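Shikimate 5-dehydrogenase (Thermus thermophilus, PDB 2D5C) catalyses the reversible NADPH-linked reduction of 3-dehydroshikimate to shikimate, the fourth step of the seven-step pathway to chorismate. Local coordinates at residues 18-23 with 241-246; 32-37 with 52-57; 194-199 with 215-220. One frame throughout, in Å; residues are numbered along the deposited sequence.

Contact 1: 18-23 with 241-246; sequences AMHAFA and RLWTGL. With SO4 (sulfate ion), chain F.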
loop_
_atom_site.group_PDB
_atom_site.type_symbol
_atom_site.label_atom_id
_atom_site.label_comp_id
_atom_site.label_asym_id
_atom_site.label_seq_id
_atom_site.Cartn_x
_atom_site.Cartn_y
_atom_site.Cartn_z
ATOM N N ALA A 18 -4.782 15.872 -15.053
ATOM C CA ALA A 18 -5.372 15.466 -16.329
ATOM C C ALA A 18 -5.089 13.999 -16.654
ATOM O O ALA A 18 -5.960 13.270 -17.131
ATOM C CB ALA A 18 -4.852 16.364 -17.456
ATOM N N MET A 19 -3.866 13.553 -16.395
ATOM C CA MET A 19 -3.518 12.165 -16.685
ATOM C C MET A 19 -4.303 11.174 -15.842
ATOM O O MET A 19 -4.779 10.159 -16.339
ATOM C CB MET A 19 -2.035 11.899 -16.417
ATOM C CG MET A 19 -1.068 12.553 -17.374
ATOM S SD MET A 19 0.563 11.801 -17.162
ATOM C CE MET A 19 1.018 12.376 -15.514
ATOM N N HIS A 20 -4.407 11.463 -14.552
ATOM C CA HIS A 20 -5.075 10.483 -13.700
ATOM C C HIS A 20 -6.602 10.599 -13.774
ATOM O O HIS A 20 -7.337 9.660 -13.500
ATOM C CB HIS A 20 -4.605 10.703 -12.260
ATOM C CG HIS A 20 -3.190 10.207 -12.111
ATOM N ND1 HIS A 20 -2.101 10.987 -12.318
ATOM C CD2 HIS A 20 -2.757 8.926 -11.753
ATOM C CE1 HIS A 20 -1.037 10.194 -12.087
ATOM N NE2 HIS A 20 -1.400 8.954 -11.749
ATOM N N ALA A 21 -7.137 11.733 -14.219
ATOM C CA ALA A 21 -8.577 11.832 -14.416
ATOM C C ALA A 21 -8.867 10.804 -15.499
ATOM O O ALA A 21 -9.848 10.063 -15.429
ATOM C CB ALA A 21 -8.957 13.235 -14.885
ATOM N N PHE A 22 -7.991 10.750 -16.502
ATOM C CA PHE A 22 -8.134 9.773 -17.570
ATOM C C PHE A 22 -8.007 8.369 -16.975
ATOM O O PHE A 22 -8.796 7.479 -17.280
ATOM C CB PHE A 22 -7.041 9.939 -18.630
ATOM C CG PHE A 22 -6.870 8.727 -19.501
ATOM C CD1 PHE A 22 -7.797 8.433 -20.500
ATOM C CD2 PHE A 22 -5.837 7.821 -19.259
ATOM C CE1 PHE A 22 -7.702 7.262 -21.239
ATOM C CE2 PHE A 22 -5.735 6.641 -19.992
ATOM C CZ PHE A 22 -6.668 6.359 -20.983
ATOM N N ALA A 23 -7.000 8.173 -16.133
ATOM C CA ALA A 23 -6.782 6.859 -15.540
ATOM C C ALA A 23 -8.042 6.349 -14.841
ATOM O O ALA A 23 -8.476 5.222 -15.066
ATOM C CB ALA A 23 -5.601 6.916 -14.541
ATOM N N ARG A 241 -0.847 2.093 -10.306
ATOM C CA ARG A 241 -0.894 0.671 -10.033
ATOM C C ARG A 241 -0.448 0.431 -8.597
ATOM O O ARG A 241 -0.981 -0.443 -7.929
ATOM C CB ARG A 241 -0.009 -0.122 -11.006
ATOM C CG ARG A 241 -0.150 -1.629 -10.842
ATOM C CD ARG A 241 0.687 -2.377 -11.857
ATOM N NE ARG A 241 2.102 -2.053 -11.724
ATOM C CZ ARG A 241 3.045 -2.445 -12.575
ATOM N NH1 ARG A 241 2.729 -3.180 -13.637
ATOM N NH2 ARG A 241 4.311 -2.103 -12.359
ATOM N N LEU A 242 0.537 1.190 -8.113
ATOM C CA LEU A 242 0.958 1.009 -6.720
ATOM C C LEU A 242 -0.221 1.292 -5.797
ATOM O O LEU A 242 -0.458 0.561 -4.837
ATOM C CB LEU A 242 2.102 1.956 -6.338
ATOM C CG LEU A 242 3.471 1.744 -6.976
ATOM C CD1 LEU A 242 4.445 2.762 -6.412
ATOM C CD2 LEU A 242 3.958 0.338 -6.709
ATOM N N TRP A 243 -0.964 2.357 -6.089
ATOM C CA TRP A 243 -2.100 2.729 -5.256
ATOM C C TRP A 243 -3.307 1.796 -5.318
ATOM O O TRP A 243 -3.963 1.578 -4.306
ATOM C CB TRP A 243 -2.602 4.133 -5.618
ATOM C CG TRP A 243 -1.616 5.222 -5.411
ATOM C CD1 TRP A 243 -0.673 5.314 -4.416
ATOM C CD2 TRP A 243 -1.480 6.403 -6.207
ATOM N NE1 TRP A 243 0.044 6.484 -4.555
ATOM C CE2 TRP A 243 -0.431 7.169 -5.646
ATOM C CE3 TRP A 243 -2.147 6.890 -7.344
ATOM C CZ2 TRP A 243 -0.029 8.396 -6.183
ATOM C CZ3 TRP A 243 -1.744 8.123 -7.881
ATOM C CH2 TRP A 243 -0.696 8.856 -7.299
ATOM N N THR A 244 -3.598 1.244 -6.494
ATOM C CA THR A 244 -4.799 0.416 -6.663
ATOM C C THR A 244 -4.635 -1.039 -7.083
ATOM O O THR A 244 -5.567 -1.830 -6.925
ATOM C CB THR A 244 -5.710 1.022 -7.733
ATOM O OG1 THR A 244 -5.045 0.936 -9.006
ATOM C CG2 THR A 244 -6.005 2.476 -7.432
ATOM N N GLY A 245 -3.479 -1.377 -7.649
ATOM C CA GLY A 245 -3.259 -2.721 -8.136
ATOM C C GLY A 245 -3.665 -2.791 -9.605
ATOM O O GLY A 245 -3.578 -3.839 -10.235
ATOM N N LEU A 246 -4.105 -1.662 -10.153
ATOM C CA LEU A 246 -4.532 -1.601 -11.555
ATOM C C LEU A 246 -3.613 -0.699 -12.371
ATOM O O LEU A 246 -3.232 0.369 -11.909
ATOM C CB LEU A 246 -5.966 -1.064 -11.643
ATOM C CG LEU A 246 -7.061 -1.923 -10.999
ATOM C CD1 LEU A 246 -8.372 -1.164 -10.987
ATOM C CD2 LEU A 246 -7.193 -3.224 -11.761
HETATM S S SO4 F . 3.477 -3.156 -8.443
HETATM O O1 SO4 F . 2.674 -1.766 -8.669
HETATM O O2 SO4 F . 3.230 -3.497 -7.057
HETATM O O3 SO4 F . 3.045 -4.064 -9.279
HETATM O O4 SO4 F . 4.856 -2.770 -8.603
#
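H20 and W243 meet where two helices of the shikimate-binding domain, 16-26 near its start and 229-244 from late in the chain, lie against its mixed β-sheet. The close-packed part is just one aromatic pair, both residues buried. H20 NE2 comes within 4.0 Å of W243 CZ3, and H20 CD2 lies beside the same carbon. The ring centroids are 5.8 Å apart with the planes 46° from each other, and the two side chains cross at about a right angle. Both imidazole nitrogens are bonded outside the pair, ND1 to S16 O and NE2 to G236 O, which fixes the ring's rotation; with a carbonyl at each nitrogen, the doubly protonated ring is probably favoured. W243 is held in a similar way, by NE1 to V87 O on strand 86-90 and by a ring stack with F4. The loose side is two residues back on the helix. The exposed side chain of R241 bends at chi3 (60°) to bring its guanidinium against a sulfate, probably from the crystallisation liquor. NE donates to sulfate O1 at 3.1 Å along a rather bent line, while O3 sits over one face of the guanidinium. E91 N of the second subunit binds the same ion. The helix ends at T244; G245, the first residue beyond it, has a positive phi that suits glycine, and its N still bonds R241 O at 2.7 Å. T244 OG1 then accepts from L246 N at 3.0 Å (152°), closing an ST turn.

Contact 2: 32-37 with 52-57; sequences SYEAWD and RAFRGV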
loop_
_atom_site.group_PDB
_atom_site.type_symbol
_atom_site.label_atom_id
_atom_site.label_comp_id
_atom_site.label_asym_id
_atom_site.label_seq_id
_atom_site.Cartn_x
_atom_site.Cartn_y
_atom_site.Cartn_z
ATOM N N SER A 32 -10.796 11.374 -7.438
ATOM C CA SER A 32 -10.296 12.667 -7.859
ATOM C C SER A 32 -8.794 12.713 -7.663
ATOM O O SER A 32 -8.236 11.935 -6.894
ATOM C CB SER A 32 -10.953 13.779 -7.043
ATOM O OG SER A 32 -10.748 13.570 -5.655
ATOM N N TYR A 33 -8.158 13.634 -8.375
ATOM C CA TYR A 33 -6.718 13.844 -8.318
ATOM C C TYR A 33 -6.542 15.349 -8.490
ATOM O O TYR A 33 -6.715 15.881 -9.590
ATOM C CB TYR A 33 -6.021 13.093 -9.463
ATOM C CG TYR A 33 -4.508 13.126 -9.388
ATOM C CD1 TYR A 33 -3.809 14.327 -9.513
ATOM C CD2 TYR A 33 -3.775 11.956 -9.149
ATOM C CE1 TYR A 33 -2.415 14.372 -9.396
ATOM C CE2 TYR A 33 -2.381 11.985 -9.030
ATOM C CZ TYR A 33 -1.710 13.197 -9.153
ATOM O OH TYR A 33 -0.335 13.251 -9.023
ATOM N N GLU A 34 -6.205 16.024 -7.394
ATOM C CA GLU A 34 -6.024 17.472 -7.376
ATOM C C GLU A 34 -4.565 17.898 -7.204
ATOM O O GLU A 34 -3.710 17.106 -6.795
ATOM C CB GLU A 34 -6.832 18.071 -6.223
ATOM C CG GLU A 34 -6.419 17.504 -4.861
ATOM C CD GLU A 34 -6.901 18.329 -3.682
ATOM O OE1 GLU A 34 -6.536 19.520 -3.594
ATOM O OE2 GLU A 34 -7.639 17.780 -2.837
ATOM N N ALA A 35 -4.294 19.160 -7.522
ATOM C CA ALA A 35 -2.967 19.738 -7.365
ATOM C C ALA A 35 -3.053 20.557 -6.081
ATOM O O ALA A 35 -3.891 21.449 -5.974
ATOM C CB ALA A 35 -2.639 20.639 -8.546
ATOM N N TRP A 36 -2.204 20.250 -5.106
ATOM C CA TRP A 36 -2.226 20.953 -3.827
ATOM C C TRP A 36 -0.886 21.625 -3.562
ATOM O O TRP A 36 0.087 20.961 -3.206
ATOM C CB TRP A 36 -2.541 19.961 -2.703
ATOM C CG TRP A 36 -2.919 20.571 -1.386
ATOM C CD1 TRP A 36 -2.822 21.885 -1.020
ATOM C CD2 TRP A 36 -3.440 19.878 -0.245
ATOM N NE1 TRP A 36 -3.249 22.050 0.275
ATOM C CE2 TRP A 36 -3.631 20.834 0.774
ATOM C CE3 TRP A 36 -3.760 18.540 0.015
ATOM C CZ2 TRP A 36 -4.131 20.495 2.035
ATOM C CZ3 TRP A 36 -4.258 18.203 1.270
ATOM C CH2 TRP A 36 -4.437 19.179 2.263
ATOM N N ASP A 37 -0.841 22.944 -3.730
ATOM C CA ASP A 37 0.393 23.693 -3.513
ATOM C C ASP A 37 0.926 23.424 -2.113
ATOM O O ASP A 37 0.256 23.704 -1.113
ATOM C CB ASP A 37 0.149 25.194 -3.690
ATOM C CG ASP A 37 1.437 25.992 -3.694
ATOM O OD1 ASP A 37 2.185 25.908 -4.691
ATOM O OD2 ASP A 37 1.707 26.696 -2.697
ATOM N N ARG A 52 -4.776 10.933 6.706
ATOM C CA ARG A 52 -6.201 10.837 7.002
ATOM C C ARG A 52 -7.162 10.872 5.818
ATOM O O ARG A 52 -8.194 10.190 5.841
ATOM C CB ARG A 52 -6.607 11.961 7.962
ATOM C CG ARG A 52 -5.784 12.081 9.231
ATOM C CD ARG A 52 -6.129 13.386 9.944
ATOM N NE ARG A 52 -5.320 13.621 11.138
ATOM C CZ ARG A 52 -5.434 12.936 12.274
ATOM N NH1 ARG A 52 -6.330 11.962 12.383
ATOM N NH2 ARG A 52 -4.647 13.226 13.304
ATOM N N ALA A 53 -6.839 11.640 4.783
ATOM C CA ALA A 53 -7.771 11.775 3.671
ATOM C C ALA A 53 -7.363 11.419 2.244
ATOM O O ALA A 53 -8.152 11.635 1.327
ATOM C CB ALA A 53 -8.348 13.190 3.689
ATOM N N PHE A 54 -6.164 10.880 2.032
ATOM C CA PHE A 54 -5.763 10.515 0.670
ATOM C C PHE A 54 -5.261 9.090 0.593
ATOM O O PHE A 54 -4.589 8.621 1.509
ATOM C CB PHE A 54 -4.664 11.443 0.148
ATOM C CG PHE A 54 -5.128 12.846 -0.097
ATOM C CD1 PHE A 54 -5.431 13.683 0.968
ATOM C CD2 PHE A 54 -5.296 13.318 -1.396
ATOM C CE1 PHE A 54 -5.899 14.983 0.744
ATOM C CE2 PHE A 54 -5.763 14.612 -1.634
ATOM C CZ PHE A 54 -6.065 15.445 -0.561
ATOM N N ARG A 55 -5.589 8.405 -0.504
ATOM C CA ARG A 55 -5.121 7.029 -0.688
ATOM C C ARG A 55 -3.660 7.069 -1.122
ATOM O O ARG A 55 -2.887 6.163 -0.823
ATOM C CB ARG A 55 -5.940 6.320 -1.763
ATOM C CG ARG A 55 -5.326 5.026 -2.275
ATOM C CD ARG A 55 -5.260 3.942 -1.203
ATOM N NE ARG A 55 -4.898 2.658 -1.791
ATOM C CZ ARG A 55 -4.850 1.509 -1.123
ATOM N NH1 ARG A 55 -5.148 1.475 0.173
ATOM N NH2 ARG A 55 -4.495 0.391 -1.748
ATOM N N GLY A 56 -3.300 8.118 -1.853
ATOM C CA GLY A 56 -1.935 8.265 -2.319
ATOM C C GLY A 56 -1.698 9.636 -2.905
ATOM O O GLY A 56 -2.640 10.352 -3.252
ATOM N N VAL A 57 -0.434 10.022 -2.991
ATOM C CA VAL A 57 -0.089 11.311 -3.569
ATOM C C VAL A 57 1.231 11.180 -4.276
ATOM O O VAL A 57 2.033 10.291 -3.965
ATOM C CB VAL A 57 0.075 12.438 -2.504
ATOM C CG1 VAL A 57 -1.223 12.668 -1.761
ATOM C CG2 VAL A 57 1.216 12.089 -1.533
#
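F54 reaches from just after helix 43-53 to E34 and W36, two residues of strand 31-37 separated by one. From its CB, which points toward that strand, the chain turns so that CG is anti to the carbonyl carbon (chi1 -69°), which carries the far end of the ring across to the strand residues. On one flank CE1 is 3.7 Å from W36 CZ3. On the other flank CE2 lies 3.9 Å from E34 OE2. The outermost atom, CZ, serves both neighbours: it is 3.6 Å from E34 OE2 and 3.8 Å from W36 CZ3, with W36 CE3 close by. The carboxylate oxygen stands at the edge of the phenyl ring and in its plane, although the carboxylate itself is turned 49° from the ring. There it faces the slightly positive C-H rim, which is probably mildly favourable. F54 CE1 meets the indole at its edge, with the two ring planes 35° apart. W36 is also engaged by R46 in a cation-pi contact, and F54 touches A5 of strand 2-8. Cutting F54 back to an alanine is likely to open a gap beside the indole and leave the E34 carboxylate without the C-H edge it rests against. The contact lies at the surface and bridges over strand 2-8, which runs between strands 31-37 and 56-59; this is the geometry of a β-α-β crossover, with helix 43-53 joining two parallel strands of the substrate-binding domain.

Contact 3: 194-199 with 215-220; sequences ELFPEE and LREAKA
The F196 ring and the E217 carboxylate are turned 72° from one another, and the acid comes to the ring obliquely. E217 OE1 sits 3.5 Å from both F196 CZ and F196 CE1, straddling that bond of the ring. A218 approaches the CE2-CD2 bond, also obliquely: its CB is 3.8 Å from F196 CE2, and its CA is 4.0 Å from F196 CD2. A further ring, that of F214, meets F196 with the planes at about 45°. E217 adds its aliphatic part, CB lying 3.7 Å from F196 CZ. CG of the glutamate stands anti to the carbonyl carbon (chi1 -74°) and the chain runs extended from there, crossing the phenyl side chain at about a right angle. The setting is the Rossmann-type NADP-binding domain. Helix 213-220 links the parallel strands 201-204 and 224-226, and F196 comes from the loop that leads into strand 201-204. A218 faces both strands, touching A202 and V225, while F196 covers the helix where the CA atoms of F196 and A218 are 7.1 Å apart. The polar end of E217 is tied outside this pair: OE1, the oxygen lying against the ring, is hydrogen-bonded to S189 OG, and OE2 has a long, weak ion pair with R213 NH2.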
loop_
_atom_site.group_PDB
_atom_site.type_symbol
_atom_site.label_atom_id
_atom_site.label_comp_id
_atom_site.label_asym_id
_atom_site.label_seq_id
_atom_site.Cartn_x
_atom_site.Cartn_y
_atom_site.Cartn_z
ATOM N N GLU A 194 27.808 23.146 -29.131
ATOM C CA GLU A 194 29.028 22.464 -29.562
ATOM C C GLU A 194 29.448 21.277 -28.692
ATOM O O GLU A 194 30.402 20.570 -29.038
ATOM C CB GLU A 194 30.197 23.456 -29.648
ATOM C CG GLU A 194 30.527 24.177 -28.341
ATOM C CD GLU A 194 31.856 24.928 -28.406
ATOM O OE1 GLU A 194 32.287 25.290 -29.525
ATOM O OE2 GLU A 194 32.468 25.166 -27.340
ATOM N N LEU A 195 28.761 21.052 -27.568
ATOM C CA LEU A 195 29.116 19.924 -26.702
ATOM C C LEU A 195 28.221 18.706 -26.933
ATOM O O LEU A 195 28.417 17.648 -26.322
ATOM C CB LEU A 195 29.080 20.338 -25.225
ATOM C CG LEU A 195 30.132 21.381 -24.812
ATOM C CD1 LEU A 195 30.125 21.537 -23.289
ATOM C CD2 LEU A 195 31.509 20.956 -25.290
ATOM N N PHE A 196 27.242 18.847 -27.819
ATOM C CA PHE A 196 26.366 17.717 -28.133
ATOM C C PHE A 196 27.127 16.687 -28.971
ATOM O O PHE A 196 28.028 17.049 -29.737
ATOM C CB PHE A 196 25.147 18.154 -28.963
ATOM C CG PHE A 196 24.037 18.795 -28.161
ATOM C CD1 PHE A 196 24.157 20.102 -27.694
ATOM C CD2 PHE A 196 22.866 18.094 -27.883
ATOM C CE1 PHE A 196 23.125 20.701 -26.965
ATOM C CE2 PHE A 196 21.821 18.685 -27.151
ATOM C CZ PHE A 196 21.953 19.987 -26.695
ATOM N N PRO A 197 26.787 15.392 -28.831
ATOM C CA PRO A 197 27.463 14.358 -29.622
ATOM C C PRO A 197 26.888 14.438 -31.049
ATOM O O PRO A 197 25.773 14.928 -31.222
ATOM C CB PRO A 197 27.066 13.078 -28.905
ATOM C CG PRO A 197 25.632 13.369 -28.499
ATOM C CD PRO A 197 25.818 14.784 -27.902
ATOM N N GLU A 198 27.642 13.998 -32.063
ATOM C CA GLU A 198 27.150 14.061 -33.452
ATOM C C GLU A 198 26.237 12.865 -33.777
ATOM O O GLU A 198 25.655 12.787 -34.863
ATOM C CB GLU A 198 28.313 14.128 -34.463
ATOM C CG GLU A 198 29.292 15.315 -34.353
ATOM C CD GLU A 198 28.731 16.652 -34.821
ATOM O OE1 GLU A 198 27.931 16.703 -35.794
ATOM O OE2 GLU A 198 29.137 17.659 -34.203
ATOM N N GLU A 199 26.120 11.931 -32.833
ATOM C CA GLU A 199 25.251 10.768 -33.017
ATOM C C GLU A 199 24.762 10.204 -31.685
ATOM O O GLU A 199 25.453 10.284 -30.671
ATOM C CB GLU A 199 25.972 9.662 -33.792
ATOM C CG GLU A 199 26.965 8.864 -32.958
ATOM C CD GLU A 199 27.372 7.557 -33.626
ATOM O OE1 GLU A 199 28.315 7.571 -34.440
ATOM O OE2 GLU A 199 26.746 6.513 -33.335
ATOM N N LEU A 215 16.146 20.020 -26.579
ATOM C CA LEU A 215 15.644 19.017 -27.514
ATOM C C LEU A 215 15.732 19.482 -28.958
ATOM O O LEU A 215 16.026 18.691 -29.847
ATOM C CB LEU A 215 14.197 18.631 -27.195
ATOM C CG LEU A 215 14.001 17.694 -25.993
ATOM C CD1 LEU A 215 12.513 17.486 -25.769
ATOM C CD2 LEU A 215 14.697 16.354 -26.245
ATOM N N ARG A 216 15.459 20.760 -29.190
ATOM C CA ARG A 216 15.543 21.291 -30.544
ATOM C C ARG A 216 16.993 21.240 -31.015
ATOM O O ARG A 216 17.265 20.957 -32.175
ATOM C CB ARG A 216 14.997 22.724 -30.590
ATOM C CG ARG A 216 13.480 22.809 -30.438
ATOM C CD ARG A 216 13.029 24.245 -30.152
ATOM N NE ARG A 216 11.580 24.391 -30.042
ATOM C CZ ARG A 216 10.756 24.535 -31.084
ATOM N NH1 ARG A 216 11.236 24.544 -32.320
ATOM N NH2 ARG A 216 9.453 24.695 -30.893
ATOM N N GLU A 217 17.932 21.505 -30.112
ATOM C CA GLU A 217 19.344 21.450 -30.471
ATOM C C GLU A 217 19.732 20.013 -30.791
ATOM O O GLU A 217 20.446 19.747 -31.762
ATOM C CB GLU A 217 20.213 21.943 -29.314
ATOM C CG GLU A 217 20.175 23.438 -29.126
ATOM C CD GLU A 217 20.904 23.866 -27.862
ATOM O OE1 GLU A 217 20.702 23.203 -26.829
ATOM O OE2 GLU A 217 21.667 24.853 -27.901
ATOM N N ALA A 218 19.269 19.091 -29.955
ATOM C CA ALA A 218 19.590 17.681 -30.145
ATOM C C ALA A 218 19.021 17.169 -31.468
ATOM O O ALA A 218 19.707 16.469 -32.220
ATOM C CB ALA A 218 19.041 16.856 -28.982
ATOM N N LYS A 219 17.772 17.512 -31.758
ATOM C CA LYS A 219 17.176 17.044 -33.000
ATOM C C LYS A 219 17.933 17.614 -34.209
ATOM O O LYS A 219 18.260 16.884 -35.145
ATOM C CB LYS A 219 15.693 17.420 -33.044
ATOM C CG LYS A 219 14.957 16.895 -34.255
ATOM C CD LYS A 219 13.451 16.843 -34.007
ATOM C CE LYS A 219 12.875 18.212 -33.706
ATOM N NZ LYS A 219 11.409 18.139 -33.439
ATOM N N ALA A 220 18.241 18.908 -34.175
ATOM C CA ALA A 220 18.974 19.538 -35.279
ATOM C C ALA A 220 20.396 19.001 -35.452
ATOM O O ALA A 220 20.984 19.089 -36.550
ATOM C CB ALA A 220 19.018 21.056 -35.070
#

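How the contacts relate
Contacts 1 and 2 belong to one neighbourhood, their centres about 12 Å apart, and they touch directly. W243 O lies 2.9 Å from R55 NH2, a probable hydrogen bond, and the H20 ring, with ND1 3.4 Å from Y33 CE2, stacks on Y33. The shikimate pocket lies closer to contact 1: the H20 side chain is about 7 Å from the bound shikimate and about 4 Å from that of S16, while the side chain of W36 is about 11 Å from the ligand. Contact 3 lies across the chain's centre in the cofactor domain, its centre about 35 Å from that of contact 1 and about 39 Å from that of contact 2, away from the substrate and cofactor sites.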